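Local coordinates for SusD family protein (Bacteroides uniformis, PDB 7KV1) that probably binds beta-glucan at the bacterial cell surface, as a SusD-like glycan-binding protein of a human gut bacterium, at residues Y381-N387 against Y399-R404; E417-R421 against N448-D452. One frame throughout, in Å; residues are numbered along the deposited sequence.

Interaction 1. Residues Y381-N387 against Y399-R404; sequences YRPYDKN and YNNNYR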
ATOM      1  N   TYR A 381      -6.656  -0.610  12.279  1.00 21.88           N
ATOM      2  CA  TYR A 381      -5.507  -1.399  12.777  1.00 22.66           C
ATOM      3  C   TYR A 381      -5.228  -1.042  14.243  1.00 20.63           C
ATOM      4  O   TYR A 381      -4.084  -1.161  14.658  1.00 21.13           O
ATOM      5  CB  TYR A 381      -4.290  -1.209  11.849  1.00 21.24           C
ATOM      6  CG  TYR A 381      -4.491  -1.734  10.446  1.00 23.22           C
ATOM      7  CD1 TYR A 381      -4.484  -3.098  10.188  1.00 22.77           C
ATOM      8  CD2 TYR A 381      -4.633  -0.872   9.363  1.00 22.07           C
ATOM      9  CE1 TYR A 381      -4.650  -3.591   8.902  1.00 24.39           C
ATOM     10  CE2 TYR A 381      -4.800  -1.352   8.072  1.00 22.02           C
ATOM     11  CZ  TYR A 381      -4.807  -2.721   7.838  1.00 22.10           C
ATOM     12  OH  TYR A 381      -4.954  -3.236   6.579  1.00 22.13           O
ATOM     13  N   ARG A 382      -6.256  -0.684  15.014  1.00 20.12           N
ATOM     14  CA  ARG A 382      -6.076  -0.323  16.430  1.00 20.71           C
ATOM     15  C   ARG A 382      -5.723  -1.583  17.224  1.00 22.03           C
ATOM     16  O   ARG A 382      -6.038  -2.714  16.841  1.00 18.80           O
ATOM     17  CB  ARG A 382      -7.286   0.426  16.986  1.00 23.44           C
ATOM     18  CG  ARG A 382      -8.548  -0.411  17.103  1.00 24.73           C
ATOM     19  CD  ARG A 382      -9.349   0.102  18.268  1.00 27.96           C
ATOM     20  NE  ARG A 382      -8.732  -0.286  19.518  1.00 27.87           N
ATOM     21  CZ  ARG A 382      -9.226  -0.023  20.721  1.00 29.77           C
ATOM     22  NH1 ARG A 382     -10.343   0.662  20.870  1.00 27.87           N
ATOM     23  NH2 ARG A 382      -8.569  -0.430  21.784  1.00 34.43           N
ATOM     24  N   PRO A 383      -4.968  -1.422  18.330  1.00 21.71           N
ATOM     25  CA  PRO A 383      -4.605  -2.555  19.172  1.00 22.48           C
ATOM     26  C   PRO A 383      -5.822  -3.017  19.987  1.00 21.76           C
ATOM     27  O   PRO A 383      -6.588  -2.155  20.450  1.00 23.61           O
ATOM     28  CB  PRO A 383      -3.502  -2.016  20.091  1.00 22.32           C
ATOM     29  CG  PRO A 383      -3.824  -0.532  20.181  1.00 21.93           C
ATOM     30  CD  PRO A 383      -4.400  -0.162  18.824  1.00 23.36           C
ATOM     31  N   TYR A 384      -5.933  -4.336  20.121  1.00 22.73           N
ATOM     32  CA  TYR A 384      -6.861  -5.082  21.014  1.00 26.63           C
ATOM     33  C   TYR A 384      -6.103  -6.195  21.738  1.00 26.04           C
ATOM     34  O   TYR A 384      -5.347  -6.899  21.057  1.00 27.11           O
ATOM     35  CB  TYR A 384      -7.973  -5.740  20.195  1.00 26.57           C
ATOM     36  CG  TYR A 384      -9.023  -4.773  19.731  1.00 28.25           C
ATOM     37  CD1 TYR A 384      -9.823  -4.121  20.646  1.00 30.23           C
ATOM     38  CD2 TYR A 384      -9.184  -4.474  18.394  1.00 28.42           C
ATOM     39  CE1 TYR A 384     -10.787  -3.218  20.245  1.00 33.77           C
ATOM     40  CE2 TYR A 384     -10.149  -3.579  17.973  1.00 27.58           C
ATOM     41  CZ  TYR A 384     -10.942  -2.949  18.898  1.00 30.56           C
ATOM     42  OH  TYR A 384     -11.874  -2.054  18.517  1.00 35.28           O
ATOM     43  N   ASP A 385      -6.378  -6.433  23.031  1.00 33.05           N
ATOM     44  CA  ASP A 385      -5.741  -7.552  23.799  1.00 34.16           C
ATOM     45  C   ASP A 385      -5.937  -8.876  23.052  1.00 34.40           C
ATOM     46  O   ASP A 385      -4.962  -9.612  22.863  1.00 35.33           O
ATOM     47  CB  ASP A 385      -6.279  -7.688  25.228  1.00 35.25           C
ATOM     48  CG  ASP A 385      -6.028  -6.466  26.086  1.00 35.30           C
ATOM     49  OD1 ASP A 385      -4.998  -5.802  25.896  1.00 36.87           O
ATOM     50  OD2 ASP A 385      -6.892  -6.159  26.900  1.00 45.87           O
ATOM     51  N   LYS A 386      -7.145  -9.155  22.585  1.00 37.62           N
ATOM     52  CA  LYS A 386      -7.454 -10.436  21.898  1.00 40.95           C
ATOM     53  C   LYS A 386      -6.538 -10.660  20.681  1.00 41.86           C
ATOM     54  O   LYS A 386      -6.497 -11.799  20.236  1.00 41.05           O
ATOM     55  CB  LYS A 386      -8.928 -10.454  21.488  1.00 46.55           C
ATOM     56  CG  LYS A 386      -9.320  -9.395  20.468  1.00 47.62           C
ATOM     57  CD  LYS A 386     -10.720  -9.568  19.926  1.00 46.34           C
ATOM     58  CE  LYS A 386     -10.892  -8.986  18.543  1.00 43.72           C
ATOM     59  NZ  LYS A 386     -10.178  -9.820  17.551  1.00 43.56           N
ATOM     60  N   ASN A 387      -5.838  -9.632  20.161  1.00 38.09           N
ATOM     61  CA  ASN A 387      -5.033  -9.712  18.909  1.00 34.47           C
ATOM     62  C   ASN A 387      -3.520  -9.826  19.204  1.00 35.74           C
ATOM     63  O   ASN A 387      -2.750  -9.893  18.235  1.00 31.44           O
ATOM     64  CB  ASN A 387      -5.303  -8.501  17.999  1.00 34.95           C
ATOM     65  CG  ASN A 387      -6.691  -8.467  17.385  1.00 36.56           C
ATOM     66  OD1 ASN A 387      -7.322  -9.499  17.159  1.00 39.28           O
ATOM     67  ND2 ASN A 387      -7.187  -7.274  17.111  1.00 36.07           N
ATOM     68  N   TYR A 399       0.963  -7.863  17.260  1.00 30.76           N
ATOM     69  CA  TYR A 399      -0.484  -8.135  17.115  1.00 28.56           C
ATOM     70  C   TYR A 399      -0.660  -8.998  15.874  1.00 25.80           C
ATOM     71  O   TYR A 399       0.298  -9.109  15.090  1.00 29.85           O
ATOM     72  CB  TYR A 399      -1.247  -6.808  17.050  1.00 25.12           C
ATOM     73  CG  TYR A 399      -1.211  -6.008  18.319  1.00 24.96           C
ATOM     74  CD1 TYR A 399      -0.187  -5.110  18.568  1.00 26.57           C
ATOM     75  CD2 TYR A 399      -2.198  -6.149  19.272  1.00 25.75           C
ATOM     76  CE1 TYR A 399      -0.140  -4.384  19.739  1.00 27.61           C
ATOM     77  CE2 TYR A 399      -2.193  -5.406  20.442  1.00 25.49           C
ATOM     78  CZ  TYR A 399      -1.159  -4.516  20.662  1.00 25.65           C
ATOM     79  OH  TYR A 399      -1.077  -3.808  21.800  1.00 25.28           O
ATOM     80  N   ASN A 400      -1.833  -9.585  15.679  1.00 26.91           N
ATOM     81  CA  ASN A 400      -2.038 -10.582  14.593  1.00 28.45           C
ATOM     82  C   ASN A 400      -2.668  -9.937  13.353  1.00 25.75           C
ATOM     83  O   ASN A 400      -3.011 -10.690  12.411  1.00 28.48           O
ATOM     84  CB  ASN A 400      -2.916 -11.754  15.057  1.00 30.80           C
ATOM     85  CG  ASN A 400      -4.306 -11.308  15.443  1.00 32.17           C
ATOM     86  OD1 ASN A 400      -4.694 -10.169  15.182  1.00 37.20           O
ATOM     87  ND2 ASN A 400      -5.049 -12.177  16.106  1.00 37.17           N
ATOM     88  N   ASN A 401      -2.887  -8.626  13.344  1.00 25.61           N
ATOM     89  CA  ASN A 401      -3.638  -7.979  12.229  1.00 25.24           C
ATOM     90  C   ASN A 401      -2.910  -8.207  10.903  1.00 26.81           C
ATOM     91  O   ASN A 401      -1.803  -7.635  10.732  1.00 25.89           O
ATOM     92  CB  ASN A 401      -3.795  -6.474  12.416  1.00 26.29           C
ATOM     93  CG  ASN A 401      -4.505  -6.144  13.706  1.00 27.23           C
ATOM     94  OD1 ASN A 401      -3.933  -6.340  14.775  1.00 27.02           O
ATOM     95  ND2 ASN A 401      -5.725  -5.624  13.614  1.00 23.36           N
ATOM     96  N   ASN A 402      -3.534  -8.939   9.979  1.00 22.85           N
ATOM     97  CA  ASN A 402      -3.099  -8.972   8.557  1.00 23.06           C
ATOM     98  C   ASN A 402      -3.172  -7.551   7.967  1.00 23.53           C
ATOM     99  O   ASN A 402      -4.081  -6.759   8.324  1.00 19.27           O
ATOM    100  CB  ASN A 402      -3.961  -9.887   7.700  1.00 23.57           C
ATOM    101  CG  ASN A 402      -3.750 -11.363   7.981  1.00 27.07           C
ATOM    102  OD1 ASN A 402      -2.986 -11.724   8.876  1.00 25.35           O
ATOM    103  ND2 ASN A 402      -4.432 -12.202   7.213  1.00 23.66           N
ATOM    104  N   TYR A 403      -2.271  -7.250   7.050  1.00 22.43           N
ATOM    105  CA  TYR A 403      -2.271  -5.962   6.332  1.00 21.88           C
ATOM    106  C   TYR A 403      -3.073  -6.180   5.056  1.00 21.42           C
ATOM    107  O   TYR A 403      -2.632  -6.985   4.223  1.00 21.09           O
ATOM    108  CB  TYR A 403      -0.859  -5.445   6.028  1.00 23.35           C
ATOM    109  CG  TYR A 403      -0.933  -4.087   5.390  1.00 24.99           C
ATOM    110  CD1 TYR A 403      -1.548  -3.041   6.066  1.00 27.34           C
ATOM    111  CD2 TYR A 403      -0.526  -3.857   4.091  1.00 26.53           C
ATOM    112  CE1 TYR A 403      -1.689  -1.786   5.493  1.00 30.21           C
ATOM    113  CE2 TYR A 403      -0.673  -2.607   3.496  1.00 27.38           C
ATOM    114  CZ  TYR A 403      -1.271  -1.574   4.192  1.00 29.17           C
ATOM    115  OH  TYR A 403      -1.439  -0.338   3.637  1.00 31.80           O
ATOM    116  N   ARG A 404      -4.215  -5.508   4.936  1.00 21.51           N
ATOM    117  CA  ARG A 404      -5.117  -5.640   3.765  1.00 22.69           C
ATOM    118  C   ARG A 404      -4.485  -4.794   2.659  1.00 22.98           C
ATOM    119  O   ARG A 404      -4.418  -3.561   2.822  1.00 22.80           O
ATOM    120  CB  ARG A 404      -6.556  -5.202   4.073  1.00 22.21           C
ATOM    121  CG  ARG A 404      -7.383  -6.163   4.917  1.00 22.68           C
ATOM    122  CD  ARG A 404      -6.870  -6.460   6.319  1.00 22.61           C
ATOM    123  NE  ARG A 404      -7.930  -7.112   7.099  1.00 21.36           N
ATOM    124  CZ  ARG A 404      -7.837  -7.481   8.365  1.00 23.19           C
ATOM    125  NH1 ARG A 404      -6.706  -7.315   9.043  1.00 23.71           N
ATOM    126  NH2 ARG A 404      -8.867  -8.069   8.951  1.00 21.49           N
TER
HETATM  127  O   HOH W   1      -5.153  -1.863   4.421  1.00 24.89           O
HETATM  128  O   HOH W   2      -5.028  -5.274  17.009  1.00 24.24           O
HETATM  129  O   HOH W   3      -7.749  -3.926  15.302  1.00 29.23           O

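Interaction 2. Residues E417-R421 against N448-D452; sequences ELSLR and NVTVD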
ATOM      1  N   GLU A 417     -12.848   4.462 -12.689  1.00 17.53           N
ATOM      2  CA  GLU A 417     -11.962   5.523 -13.185  1.00 17.60           C
ATOM      3  C   GLU A 417     -11.495   5.163 -14.596  1.00 19.64           C
ATOM      4  O   GLU A 417     -11.480   6.058 -15.445  1.00 19.20           O
ATOM      5  CB  GLU A 417     -10.776   5.733 -12.239  1.00 17.47           C
ATOM      6  CG  GLU A 417      -9.727   6.668 -12.788  1.00 18.38           C
ATOM      7  CD  GLU A 417      -8.572   6.957 -11.843  1.00 18.69           C
ATOM      8  OE1 GLU A 417      -8.682   6.656 -10.598  1.00 17.73           O
ATOM      9  OE2 GLU A 417      -7.547   7.422 -12.365  1.00 19.35           O
ATOM     10  N   LEU A 418     -11.075   3.917 -14.827  1.00 18.76           N
ATOM     11  CA  LEU A 418     -10.472   3.531 -16.112  1.00 18.78           C
ATOM     12  C   LEU A 418     -11.548   3.630 -17.209  1.00 19.45           C
ATOM     13  O   LEU A 418     -11.219   4.084 -18.345  1.00 17.88           O
ATOM     14  CB  LEU A 418      -9.851   2.134 -15.993  1.00 19.40           C
ATOM     15  CG  LEU A 418      -8.560   2.035 -15.178  1.00 20.40           C
ATOM     16  CD1 LEU A 418      -8.272   0.600 -14.813  1.00 21.83           C
ATOM     17  CD2 LEU A 418      -7.375   2.633 -15.919  1.00 21.49           C
ATOM     18  N   SER A 419     -12.796   3.287 -16.883  1.00 20.11           N
ATOM     19  CA  SER A 419     -13.928   3.406 -17.825  1.00 20.30           C
ATOM     20  C   SER A 419     -14.068   4.886 -18.185  1.00 21.98           C
ATOM     21  O   SER A 419     -14.041   5.233 -19.403  1.00 20.51           O
ATOM     22  CB  SER A 419     -15.190   2.831 -17.229  1.00 21.28           C
ATOM     23  OG  SER A 419     -16.322   3.164 -17.996  1.00 19.59           O
ATOM     24  N   LEU A 420     -14.170   5.759 -17.183  1.00 20.34           N
ATOM     25  CA  LEU A 420     -14.356   7.193 -17.481  1.00 22.44           C
ATOM     26  C   LEU A 420     -13.167   7.709 -18.280  1.00 23.97           C
ATOM     27  O   LEU A 420     -13.394   8.581 -19.110  1.00 23.37           O
ATOM     28  CB  LEU A 420     -14.573   7.975 -16.191  1.00 22.42           C
ATOM     29  CG  LEU A 420     -15.843   7.589 -15.436  1.00 23.75           C
ATOM     30  CD1 LEU A 420     -15.827   8.204 -14.053  1.00 24.83           C
ATOM     31  CD2 LEU A 420     -17.092   7.968 -16.221  1.00 23.21           C
ATOM     32  N   ARG A 421     -11.949   7.219 -18.066  1.00 21.26           N
ATOM     33  CA  ARG A 421     -10.805   7.851 -18.780  1.00 22.27           C
ATOM     34  C   ARG A 421     -10.576   7.195 -20.147  1.00 22.53           C
ATOM     35  O   ARG A 421      -9.608   7.581 -20.802  1.00 23.27           O
ATOM     36  CB  ARG A 421      -9.537   7.848 -17.930  1.00 22.00           C
ATOM     37  CG  ARG A 421      -9.690   8.588 -16.618  1.00 20.97           C
ATOM     38  CD  ARG A 421      -8.525   8.452 -15.675  1.00 20.40           C
ATOM     39  NE  ARG A 421      -7.308   9.039 -16.193  1.00 19.48           N
ATOM     40  CZ  ARG A 421      -6.111   8.917 -15.615  1.00 19.55           C
ATOM     41  NH1 ARG A 421      -5.958   8.237 -14.479  1.00 17.64           N
ATOM     42  NH2 ARG A 421      -5.068   9.475 -16.184  1.00 19.32           N
ATOM     43  N   ASN A 448     -24.907  10.373 -11.712  1.00 22.42           N
ATOM     44  CA  ASN A 448     -23.908  10.497 -12.801  1.00 24.49           C
ATOM     45  C   ASN A 448     -22.537  10.520 -12.116  1.00 24.20           C
ATOM     46  O   ASN A 448     -22.459  11.129 -11.057  1.00 27.08           O
ATOM     47  CB  ASN A 448     -24.136  11.732 -13.675  1.00 23.57           C
ATOM     48  CG  ASN A 448     -23.169  11.820 -14.848  1.00 26.21           C
ATOM     49  OD1 ASN A 448     -23.118  10.942 -15.696  1.00 29.23           O
ATOM     50  ND2 ASN A 448     -22.373  12.869 -14.907  1.00 28.40           N
ATOM     51  N   VAL A 449     -21.530   9.863 -12.676  1.00 22.28           N
ATOM     52  CA  VAL A 449     -20.206   9.741 -12.003  1.00 21.84           C
ATOM     53  C   VAL A 449     -19.158  10.371 -12.908  1.00 22.56           C
ATOM     54  O   VAL A 449     -19.211  10.192 -14.159  1.00 20.43           O
ATOM     55  CB  VAL A 449     -19.866   8.297 -11.582  1.00 24.60           C
ATOM     56  CG1 VAL A 449     -20.884   7.730 -10.608  1.00 25.13           C
ATOM     57  CG2 VAL A 449     -19.735   7.346 -12.759  1.00 29.64           C
ATOM     58  N   THR A 450     -18.294  11.186 -12.298  1.00 21.11           N
ATOM     59  CA  THR A 450     -17.135  11.809 -12.955  1.00 21.23           C
ATOM     60  C   THR A 450     -15.841  11.239 -12.356  1.00 19.61           C
ATOM     61  O   THR A 450     -15.869  10.612 -11.279  1.00 18.22           O
ATOM     62  CB  THR A 450     -17.106  13.330 -12.754  1.00 22.78           C
ATOM     63  OG1 THR A 450     -16.814  13.506 -11.371  1.00 21.80           O
ATOM     64  CG2 THR A 450     -18.395  14.026 -13.155  1.00 24.55           C
ATOM     65  N   VAL A 451     -14.720  11.447 -13.032  1.00 19.45           N
ATOM     66  CA  VAL A 451     -13.423  10.932 -12.515  1.00 22.21           C
ATOM     67  C   VAL A 451     -13.132  11.557 -11.140  1.00 21.29           C
ATOM     68  O   VAL A 451     -12.656  10.811 -10.253  1.00 20.25           O
ATOM     69  CB  VAL A 451     -12.274  11.143 -13.506  1.00 24.01           C
ATOM     70  CG1 VAL A 451     -10.977  10.591 -12.939  1.00 27.85           C
ATOM     71  CG2 VAL A 451     -12.593  10.447 -14.803  1.00 30.13           C
ATOM     72  N   ASP A 452     -13.491  12.823 -10.916  1.00 21.22           N
ATOM     73  CA  ASP A 452     -13.281  13.476  -9.595  1.00 20.44           C
ATOM     74  C   ASP A 452     -14.089  12.776  -8.499  1.00 21.32           C
ATOM     75  O   ASP A 452     -13.546  12.586  -7.396  1.00 15.90           O
ATOM     76  CB  ASP A 452     -13.598  14.964  -9.581  1.00 24.58           C
ATOM     77  CG  ASP A 452     -12.961  15.606  -8.334  1.00 27.19           C
ATOM     78  OD1 ASP A 452     -11.719  15.473  -8.124  1.00 24.72           O
ATOM     79  OD2 ASP A 452     -13.709  16.131  -7.548  1.00 26.49           O
TER

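Interaction 1. Residues Y381-N387 against Y399-R404
The backbones of 381-387 and 399-404 approach most closely at one end, where the CA atoms of Asn-387 and Tyr-399 lie 5.1 Å apart, against 6.9 Å for the CA atoms of Tyr-381 and Asn-401. A short 3-10 turn, with Asn-387 N hydrogen-bonded to Tyr-384 O at 2.9 Å, brings Asn-387 O to within 2.7 Å of Asn-400 N; the 124° angle makes this hydrogen bond weak. The same Asn-387 O receives a CA-H...O contact from Tyr-399 CA at 3.1 Å. At the far end Tyr-381 spans the gap: Arg-404 N donates to Tyr-381 OH (2.9 Å, 160°), water 1 links that hydroxyl to Arg-404 O, Asn-402 O lies at the ring edge, and Tyr-381 CZ is 3.7 Å from Tyr-403 CD1. Between these bonds two waters bridge the segments: water 2 joins Arg-382 O and Asn-387 ND2 to Asn-401 OD1, water 3 Arg-382 O to Asn-401 ND2. Pro-383 packs on a face of the Tyr-399 ring (Pro-383 CB to Tyr-399 CZ, 3.5 Å), whose hydroxyl is hydrogen-bonded to Trp-327. Direct bonds, ring packing and bridging waters thus join the 381-387 loop to the lead-in and start of strand 403-407, which pairs antiparallel with 286-290 in the SusD family region.

Interaction 2. Residues E417-R421 against N448-D452
Leu-420 fills the space between the end of helix 408-420 and the start of helix 451-461. Its CA-to-CB bond points toward 448-452, and its mt rotamer (chi1 -64°, chi2 169°) carries Leu-420 CD1 to 3.5 Å from Thr-450 C and 4.2 Å from Val-449 CG2. Val-451, with chi1 near 180°, meets this side chain: Val-451 CG2 is 3.5 Å from Leu-420 CB and 3.9 Å from Arg-421 CG, while Val-451 CG1 lies 4.1 Å from Glu-417 CG. Thus the two methyls of Val-451 touch Glu-417, Leu-420 and Arg-421, and the contact consists of van der Waals packing, partly against the backbone of 449-450. An extended Glu-417 (chi1 172°, chi2 177°) and an Arg-421 bent at chi3 (64°) place Arg-421 NH1 2.8 Å from Glu-417 OE2, an i to i+4 salt bridge. Arg-421 shares this carboxylate with Arg-474, its strongest partner, and also hydrogen-bonds Asn-245. Thr-450, the N-cap of helix 451-461, points its CB away from the contact. Helix 429-440 adjoins the contact through Ala-430, which touches Leu-420 and Val-449, while Leu-418 turns away onto helix 250-262 and Ile-478 touches Val-451 from a loop.

Strand 403-407 leads directly into helix 408-420, so the chain runs from the second segment of interaction 1 into the first segment of interaction 2. The contacts come in series: interaction 1 closes at Arg-404 before interaction 2 opens at Glu-417. Their centres are 35 Å apart and their nearest atoms about 17 Å apart, so they do not touch. Helix 408-420 spans much of this separation, with the loop contact before its start and the helix-end contact at its finish. All four segments belong to the SusD family region. Within it, one strand-helix connection thus links a buried, water-bridged loop contact to a partly buried helix-end contact.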